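Local coordinates for phosphate binding protein (Planctomyces limnophilus, PDB 4JWO) that probably binds phosphate as part of a system that transports it across the cytoplasmic membrane, at residues Thr113-Pro118 with Phe287-Lys292; Tyr134-Val139 with Gln333-Asp338. One frame throughout, in Å; residues are numbered along the deposited sequence.

Interaction 1 is buried and joins two strands of the same sheet, 112-115 and 283-291, by paired backbone hydrogen bonds, with two aromatic rings reaching over the turn that follows the first strand. Interaction 2 lies farther out, only partly buried, and lays the C-terminal helix 326-340 on strand 134-148 through one arginine bond, a water bridge and apolar packing. The two meet because strands 283-291 and 134-148 are neighbours in that sheet: a backbone hydrogen bond joins Thr290 and Val135, and the side chains of Tyr289 and Glu136 meet. Backbone pairing thus dominates inside, whereas long side chains and water do the work near the surface.

Interaction 1: Thr113-Pro118 with Phe287-Lys292; sequences TGASRP and FIYTTK. With SO4 (sulfate ion), chain B.
The Phe287 ring presents its CD2 edge to Ala115 O, which lies near the ring plane, while Pro118 N and Arg117 C approach obliquely. Its CE2 atom meets the proline ring 3.9 Å from Pro118 CG, the two side chains crossing at a slant. Tyr289 has Thr113 O and Ala115 CB near its ring plane, with Ala115 CB 3.8 Å from Tyr289 CE1; Phe102 of helix 98-106 adds an edge-to-face ring contact. The short methyl of Ala115 fits at this ring edge. Phe287 CG, anti to its carbonyl carbon (chi1 -54°), directs the ring toward Pro118. An alanine in place of Phe287 would probably open a gap beside Pro118 and leave the turn at Arg117-Pro118 freer to move. Farther along, Tyr289 OH comes 3.4 Å from Pro118 CA and is hydrogen-bonded by Ile119 N, a polar hold on the same turn.

The strands that carry these residues run antiparallel. Thr113 and Tyr289 exchange two bonds, Tyr289 N to Thr113 O being 2.8 Å; Ala115 and Phe287 exchange two more, with Ala115 N 2.9 Å from Phe287 O. Between them Gly114 and Ile288 form a non-hydrogen-bonded pair, where Ile288 CD1 rests 4.0 Å from the bare Gly114 CA. On the sheet face away from Phe287 and Tyr289, Ile288 packs against Ile304 and Leu307 of helix 298-308.

Just past the strand, one Ser116 conformer hydrogen-bonds through OG to a sulfate ion, probably from the crystallisation liquor. Ser68 and Ser69 N, after strand 61-67, and Thr98, starting helix 98-106, also hold it. The sulfate may occupy phosphate's place, consistent with a PstS-type site in the periplasmic binding protein fold.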
ATOM      1  N   THR A 113      10.259   4.655  10.626  1.00 29.10           N
ATOM      2  CA  THR A 113       9.020   3.893  10.569  1.00 27.62           C
ATOM      3  C   THR A 113       8.252   4.125   9.263  1.00 25.56           C
ATOM      4  O   THR A 113       8.164   5.252   8.766  1.00 26.70           O
ATOM      5  CB  THR A 113       8.147   4.124  11.829  1.00 32.63           C
ATOM      6  OG1 THR A 113       7.131   3.116  11.902  1.00 29.81           O
ATOM      7  CG2 THR A 113       7.519   5.511  11.825  1.00 30.78           C
ATOM      8  N   GLY A 114       7.733   3.037   8.705  1.00 24.34           N
ATOM      9  CA  GLY A 114       6.983   3.073   7.454  1.00 23.17           C
ATOM     10  C   GLY A 114       5.502   3.162   7.757  1.00 21.68           C
ATOM     11  O   GLY A 114       5.009   2.461   8.641  1.00 23.03           O
ATOM     12  N   ALA A 115       4.788   4.028   7.044  1.00 20.72           N
ATOM     13  CA  ALA A 115       3.382   4.266   7.344  1.00 20.30           C
ATOM     14  C   ALA A 115       2.548   4.196   6.082  1.00 22.90           C
ATOM     15  O   ALA A 115       2.941   4.732   5.046  1.00 21.76           O
ATOM     16  CB  ALA A 115       3.212   5.621   7.999  1.00 22.17           C
ATOM     17  N   SER A 116       1.397   3.535   6.173  1.00 21.81           N
ATOM     18  CA  SER A 116       0.508   3.470   5.017  0.52 21.22           C
ATOM     19  C   SER A 116      -0.506   4.606   5.067  1.00 21.60           C
ATOM     20  O   SER A 116      -1.404   4.684   4.240  1.00 19.96           O
ATOM     21  CB  SER A 116      -0.208   2.128   4.958  0.52 22.67           C
ATOM     22  OG  SER A 116      -1.076   1.984   6.059  0.52 20.66           O
ATOM     23  N   ARG A 117      -0.340   5.493   6.035  1.00 22.67           N
ATOM     24  CA  ARG A 117      -1.167   6.686   6.151  1.00 23.38           C
ATOM     25  C   ARG A 117      -0.315   7.723   6.842  1.00 26.20           C
ATOM     26  O   ARG A 117       0.651   7.368   7.516  1.00 26.45           O
ATOM     27  CB  ARG A 117      -2.399   6.399   7.009  1.00 26.23           C
ATOM     28  CG  ARG A 117      -2.058   5.793   8.357  1.00 30.31           C
ATOM     29  CD  ARG A 117      -3.073   6.138   9.426  1.00 35.30           C
ATOM     30  NE  ARG A 117      -2.783   5.431  10.674  1.00 36.74           N
ATOM     31  CZ  ARG A 117      -1.866   5.817  11.556  1.00 33.71           C
ATOM     32  NH1 ARG A 117      -1.154   6.913  11.327  1.00 29.95           N
ATOM     33  NH2 ARG A 117      -1.661   5.109  12.664  1.00 33.34           N
ATOM     34  N   PRO A 118      -0.668   9.003   6.700  1.00 24.09           N
ATOM     35  CA  PRO A 118       0.083  10.021   7.437  1.00 23.31           C
ATOM     36  C   PRO A 118      -0.055   9.826   8.945  1.00 25.70           C
ATOM     37  O   PRO A 118      -1.059   9.281   9.417  1.00 25.47           O
ATOM     38  CB  PRO A 118      -0.598  11.322   7.019  1.00 26.66           C
ATOM     39  CG  PRO A 118      -1.239  11.018   5.710  1.00 26.25           C
ATOM     40  CD  PRO A 118      -1.696   9.600   5.829  1.00 23.03           C
ATOM     41  N   PHE A 287       4.574   6.333   3.141  1.00 18.63           N
ATOM     42  CA  PHE A 287       5.507   7.226   3.816  1.00 21.39           C
ATOM     43  C   PHE A 287       6.594   6.516   4.612  1.00 21.02           C
ATOM     44  O   PHE A 287       6.409   5.406   5.116  1.00 20.92           O
ATOM     45  CB  PHE A 287       4.762   8.174   4.764  1.00 20.50           C
ATOM     46  CG  PHE A 287       3.660   8.946   4.100  1.00 19.79           C
ATOM     47  CD1 PHE A 287       3.918  10.167   3.506  1.00 23.01           C
ATOM     48  CD2 PHE A 287       2.371   8.435   4.053  1.00 21.57           C
ATOM     49  CE1 PHE A 287       2.900  10.879   2.888  1.00 23.01           C
ATOM     50  CE2 PHE A 287       1.352   9.142   3.430  1.00 21.38           C
ATOM     51  CZ  PHE A 287       1.622  10.360   2.845  1.00 20.10           C
ATOM     52  N   ILE A 288       7.722   7.199   4.730  1.00 21.03           N
ATOM     53  CA  ILE A 288       8.781   6.823   5.653  1.00 22.65           C
ATOM     54  C   ILE A 288       9.007   8.009   6.580  1.00 25.96           C
ATOM     55  O   ILE A 288       9.126   9.147   6.121  1.00 24.86           O
ATOM     56  CB  ILE A 288      10.080   6.492   4.892  1.00 23.20           C
ATOM     57  CG1 ILE A 288       9.995   5.089   4.286  1.00 23.28           C
ATOM     58  CG2 ILE A 288      11.298   6.614   5.811  1.00 24.87           C
ATOM     59  CD1 ILE A 288      10.249   3.959   5.285  1.00 29.05           C
ATOM     60  N   TYR A 289       9.043   7.747   7.887  1.00 23.88           N
ATOM     61  CA  TYR A 289       9.275   8.782   8.892  1.00 26.49           C
ATOM     62  C   TYR A 289      10.574   8.526   9.623  1.00 28.23           C
ATOM     63  O   TYR A 289      10.913   7.381   9.918  1.00 31.35           O
ATOM     64  CB  TYR A 289       8.155   8.782   9.939  1.00 29.00           C
ATOM     65  CG  TYR A 289       6.845   9.356   9.467  1.00 27.13           C
ATOM     66  CD1 TYR A 289       5.941   8.584   8.753  1.00 25.36           C
ATOM     67  CD2 TYR A 289       6.505  10.670   9.748  1.00 27.92           C
ATOM     68  CE1 TYR A 289       4.738   9.109   8.322  1.00 25.41           C
ATOM     69  CE2 TYR A 289       5.306  11.197   9.328  1.00 24.30           C
ATOM     70  CZ  TYR A 289       4.429  10.419   8.617  1.00 23.89           C
ATOM     71  OH  TYR A 289       3.235  10.965   8.196  1.00 28.23           O
ATOM     72  N   THR A 290      11.299   9.595   9.924  1.00 28.32           N
ATOM     73  CA  THR A 290      12.383   9.515  10.886  1.00 27.79           C
ATOM     74  C   THR A 290      12.380  10.842  11.634  1.00 29.43           C
ATOM     75  O   THR A 290      11.387  11.560  11.589  1.00 30.09           O
ATOM     76  CB  THR A 290      13.736   9.205  10.212  1.00 29.79           C
ATOM     77  OG1 THR A 290      14.729   8.961  11.217  1.00 29.23           O
ATOM     78  CG2 THR A 290      14.177  10.351   9.329  1.00 29.74           C
ATOM     79  N   THR A 291      13.450  11.165  12.345  1.00 30.13           N
ATOM     80  CA  THR A 291      13.473  12.414  13.094  1.00 31.84           C
ATOM     81  C   THR A 291      14.677  13.250  12.698  1.00 33.14           C
ATOM     82  O   THR A 291      15.629  12.740  12.113  1.00 35.99           O
ATOM     83  CB  THR A 291      13.469  12.171  14.619  1.00 31.04           C
ATOM     84  OG1 THR A 291      14.782  11.805  15.057  1.00 34.19           O
ATOM     85  CG2 THR A 291      12.490  11.071  14.984  1.00 30.19           C
ATOM     86  N   LYS A 292      14.623  14.540  13.016  1.00 34.58           N
ATOM     87  CA  LYS A 292      15.716  15.454  12.732  1.00 36.24           C
ATOM     88  C   LYS A 292      16.974  15.027  13.483  1.00 38.52           C
ATOM     89  O   LYS A 292      18.083  15.095  12.950  1.00 37.74           O
ATOM     90  CB  LYS A 292      15.307  16.879  13.118  1.00 39.22           C
ATOM     91  CG  LYS A 292      16.251  17.973  12.667  1.00 47.85           C
ATOM     92  CD  LYS A 292      15.586  19.340  12.833  1.00 53.59           C
ATOM     93  CE  LYS A 292      16.573  20.484  12.644  1.00 59.56           C
ATOM     94  NZ  LYS A 292      17.078  20.571  11.245  1.00 59.95           N
TER
HETATM   95  S   SO4 B 401      -0.731  -1.196   8.110  1.00 45.02           S
HETATM   96  O1  SO4 B 401      -1.754  -1.874   7.322  1.00 41.94           O
HETATM   97  O2  SO4 B 401      -0.278   0.018   7.445  1.00 49.46           O
HETATM   98  O3  SO4 B 401      -1.311  -0.833   9.391  1.00 33.74           O
HETATM   99  O4  SO4 B 401       0.410  -2.105   8.275  1.00 41.77           O

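Interaction 2: Tyr134-Val139 with Gln333-Asp338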
ATOM      1  N   TYR A 134       9.638  14.850  14.068  1.00 35.19           N
ATOM      2  CA  TYR A 134       9.513  13.904  12.966  1.00 30.86           C
ATOM      3  C   TYR A 134       9.674  14.575  11.599  1.00 33.64           C
ATOM      4  O   TYR A 134       9.335  15.744  11.425  1.00 35.58           O
ATOM      5  CB  TYR A 134       8.165  13.173  13.045  1.00 31.33           C
ATOM      6  CG  TYR A 134       6.956  13.998  12.636  1.00 37.92           C
ATOM      7  CD1 TYR A 134       6.582  14.102  11.303  1.00 39.62           C
ATOM      8  CD2 TYR A 134       6.177  14.643  13.582  1.00 47.71           C
ATOM      9  CE1 TYR A 134       5.484  14.841  10.922  1.00 49.65           C
ATOM     10  CE2 TYR A 134       5.066  15.384  13.207  1.00 49.70           C
ATOM     11  CZ  TYR A 134       4.727  15.478  11.876  1.00 54.50           C
ATOM     12  OH  TYR A 134       3.629  16.213  11.490  1.00 61.39           O
ATOM     13  N   VAL A 135      10.180  13.821  10.627  1.00 29.91           N
ATOM     14  CA  VAL A 135      10.218  14.278   9.242  1.00 31.36           C
ATOM     15  C   VAL A 135       9.514  13.243   8.375  1.00 26.10           C
ATOM     16  O   VAL A 135       9.788  12.047   8.477  1.00 25.07           O
ATOM     17  CB  VAL A 135      11.660  14.483   8.734  1.00 27.44           C
ATOM     18  CG1 VAL A 135      11.642  15.174   7.382  1.00 33.80           C
ATOM     19  CG2 VAL A 135      12.466  15.301   9.734  1.00 32.93           C
ATOM     20  N   GLU A 136       8.603  13.707   7.523  1.00 24.94           N
ATOM     21  CA  GLU A 136       7.783  12.824   6.705  1.00 22.26           C
ATOM     22  C   GLU A 136       8.298  12.773   5.273  1.00 24.32           C
ATOM     23  O   GLU A 136       8.545  13.806   4.652  1.00 24.27           O
ATOM     24  CB  GLU A 136       6.340  13.330   6.718  1.00 22.81           C
ATOM     25  CG  GLU A 136       5.421  12.712   5.703  1.00 23.56           C
ATOM     26  CD  GLU A 136       4.029  13.297   5.811  1.00 34.69           C
ATOM     27  OE1 GLU A 136       3.424  13.169   6.899  1.00 34.06           O
ATOM     28  OE2 GLU A 136       3.551  13.912   4.830  1.00 30.26           O
ATOM     29  N   PHE A 137       8.474  11.567   4.754  1.00 24.84           N
ATOM     30  CA  PHE A 137       8.882  11.391   3.365  1.00 23.59           C
ATOM     31  C   PHE A 137       7.894  10.525   2.603  1.00 21.82           C
ATOM     32  O   PHE A 137       7.692   9.370   2.954  1.00 23.84           O
ATOM     33  CB  PHE A 137      10.273  10.757   3.321  1.00 27.21           C
ATOM     34  CG  PHE A 137      11.342  11.625   3.903  1.00 25.62           C
ATOM     35  CD1 PHE A 137      11.814  12.719   3.196  1.00 25.43           C
ATOM     36  CD2 PHE A 137      11.871  11.363   5.161  1.00 25.23           C
ATOM     37  CE1 PHE A 137      12.799  13.540   3.724  1.00 26.76           C
ATOM     38  CE2 PHE A 137      12.857  12.178   5.697  1.00 26.01           C
ATOM     39  CZ  PHE A 137      13.326  13.270   4.971  1.00 25.93           C
ATOM     40  N   GLN A 138       7.275  11.080   1.558  1.00 20.02           N
ATOM     41  CA  GLN A 138       6.434  10.282   0.677  1.00 21.82           C
ATOM     42  C   GLN A 138       7.337   9.518  -0.289  1.00 24.59           C
ATOM     43  O   GLN A 138       8.148  10.118  -0.994  1.00 23.55           O
ATOM     44  CB  GLN A 138       5.469  11.172  -0.104  1.00 20.65           C
ATOM     45  CG  GLN A 138       4.475  10.390  -0.940  1.00 18.76           C
ATOM     46  CD  GLN A 138       3.496  11.279  -1.675  1.00 19.35           C
ATOM     47  OE1 GLN A 138       3.187  12.393  -1.233  1.00 27.32           O
ATOM     48  NE2 GLN A 138       3.013  10.804  -2.793  1.00 19.84           N
ATOM     49  N   VAL A 139       7.203   8.199  -0.327  1.00 20.68           N
ATOM     50  CA  VAL A 139       8.187   7.388  -1.050  1.00 21.81           C
ATOM     51  C   VAL A 139       7.635   6.571  -2.215  1.00 22.02           C
ATOM     52  O   VAL A 139       8.396   6.101  -3.053  1.00 23.56           O
ATOM     53  CB  VAL A 139       8.976   6.467  -0.094  1.00 21.96           C
ATOM     54  CG1 VAL A 139       9.707   7.304   0.945  1.00 19.74           C
ATOM     55  CG2 VAL A 139       8.049   5.459   0.590  1.00 22.18           C
ATOM     56  N   GLN A 333      13.244  15.683  -1.493  1.00 23.10           N
ATOM     57  CA  GLN A 333      14.680  15.947  -1.492  1.00 23.13           C
ATOM     58  C   GLN A 333      14.991  17.268  -0.813  1.00 24.17           C
ATOM     59  O   GLN A 333      15.959  17.397  -0.068  1.00 25.22           O
ATOM     60  CB  GLN A 333      15.235  15.962  -2.919  1.00 27.41           C
ATOM     61  CG  GLN A 333      15.220  14.620  -3.614  1.00 30.31           C
ATOM     62  CD  GLN A 333      15.717  14.695  -5.048  1.00 38.20           C
ATOM     63  OE1 GLN A 333      15.745  15.770  -5.654  1.00 42.26           O
ATOM     64  NE2 GLN A 333      16.114  13.548  -5.601  1.00 43.90           N
ATOM     65  N   GLN A 334      14.162  18.262  -1.081  1.00 24.72           N
ATOM     66  CA  GLN A 334      14.370  19.563  -0.499  1.00 26.99           C
ATOM     67  C   GLN A 334      14.112  19.487   1.006  1.00 25.91           C
ATOM     68  O   GLN A 334      14.809  20.108   1.802  1.00 31.39           O
ATOM     69  CB  GLN A 334      13.485  20.585  -1.221  1.00 30.96           C
ATOM     70  CG  GLN A 334      13.961  20.851  -2.660  1.00 31.55           C
ATOM     71  CD  GLN A 334      12.928  21.537  -3.541  1.00 33.53           C
ATOM     72  OE1 GLN A 334      11.722  21.403  -3.327  1.00 32.56           O
ATOM     73  NE2 GLN A 334      13.401  22.261  -4.550  1.00 35.45           N
ATOM     74  N   ARG A 335      13.134  18.677   1.383  1.00 27.79           N
ATOM     75  CA  ARG A 335      12.789  18.446   2.783  1.00 25.41           C
ATOM     76  C   ARG A 335      13.933  17.764   3.548  1.00 29.56           C
ATOM     77  O   ARG A 335      14.238  18.118   4.685  1.00 30.15           O
ATOM     78  CB  ARG A 335      11.506  17.605   2.849  1.00 32.85           C
ATOM     79  CG  ARG A 335      10.863  17.479   4.213  1.00 29.57           C
ATOM     80  CD  ARG A 335       9.529  16.749   4.136  1.00 26.10           C
ATOM     81  NE  ARG A 335       8.471  17.526   3.499  1.00 29.49           N
ATOM     82  CZ  ARG A 335       7.264  17.049   3.213  1.00 25.90           C
ATOM     83  NH1 ARG A 335       6.956  15.782   3.487  1.00 25.36           N
ATOM     84  NH2 ARG A 335       6.369  17.830   2.623  1.00 38.09           N
ATOM     85  N   LEU A 336      14.570  16.787   2.917  1.00 29.12           N
ATOM     86  CA  LEU A 336      15.725  16.128   3.513  1.00 28.36           C
ATOM     87  C   LEU A 336      16.860  17.129   3.720  1.00 29.83           C
ATOM     88  O   LEU A 336      17.499  17.155   4.773  1.00 28.66           O
ATOM     89  CB  LEU A 336      16.181  14.962   2.629  1.00 28.39           C
ATOM     90  CG  LEU A 336      17.468  14.262   3.063  1.00 27.94           C
ATOM     91  CD1 LEU A 336      17.310  13.691   4.464  1.00 29.12           C
ATOM     92  CD2 LEU A 336      17.821  13.163   2.071  1.00 27.48           C
ATOM     93  N   ALA A 337      17.089  17.976   2.724  1.00 27.52           N
ATOM     94  CA  ALA A 337      18.159  18.960   2.810  1.00 31.00           C
ATOM     95  C   ALA A 337      17.962  19.902   3.999  1.00 33.39           C
ATOM     96  O   ALA A 337      18.909  20.213   4.712  1.00 32.35           O
ATOM     97  CB  ALA A 337      18.252  19.743   1.520  1.00 33.09           C
ATOM     98  N   ASP A 338      16.727  20.343   4.209  1.00 35.06           N
ATOM     99  CA  ASP A 338      16.390  21.221   5.332  1.00 33.03           C
ATOM    100  C   ASP A 338      16.629  20.555   6.684  1.00 35.57           C
ATOM    101  O   ASP A 338      17.098  21.194   7.627  1.00 36.91           O
ATOM    102  CB  ASP A 338      14.916  21.633   5.251  1.00 33.58           C
ATOM    103  CG  ASP A 338      14.701  22.902   4.456  1.00 37.59           C
ATOM    104  OD1 ASP A 338      15.684  23.608   4.159  1.00 42.71           O
ATOM    105  OD2 ASP A 338      13.532  23.204   4.147  1.00 53.97           O
TER
HETATM  106  O   HOH W   1       4.898  13.802   2.413  1.00 28.67           O
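Arg335 reaches from its helix to the backbone of strand 134-139, where its NH1 gives Glu136 O a nearly straight hydrogen bond of 2.8 Å (166° at the hydrogen). The oxygen lies in the guanidinium plane, but the donor stands 44° above the plane of the carbonyl. A bend at chi3 (-71°) turns NE out of the line of the otherwise extended chain. Arginine suits this place because its long aliphatic part can pass Val135 before its polar end is needed: Arg335 CG lies 4.0 Å from Val135 CG1, the two side chains sliding past each other in opposite directions.

Glu136 offers more than its carbonyl. Its carboxylate is too far for a direct salt bridge, yet a water spans the interval, donating to Glu136 OE2 at 2.8 Å and accepting from Arg335 NH1 at 3.1 Å. NH1 thus serves both the strand backbone and the water, and the nearby opposite charges would probably favour each other's ionised state. The other carboxylate oxygen, OE1, makes a weak hydrogen bond to Tyr289 OH.

Phe137 supplies the apolar half. Its CE1 atom meets Leu336 CB at 3.8 Å, the side chains crossing at about a right angle, while Leu336 N lies at the ring edge, in plane. Phe137 CZ touches Leu336 CD1 at 4.0 Å; phenylalanine suits the place because its ring reaches far enough from the strand to meet the helix.

The axes of helical segment 333-338 and strand segment 134-139 approach to 9.1 Å and run roughly antiparallel. Val135 and Phe137 bond by their backbones to strand 283-291, while Phe137 and Leu336 both pack on Ile304, which brings helix 298-308 in beside the strand and the C-terminal helix.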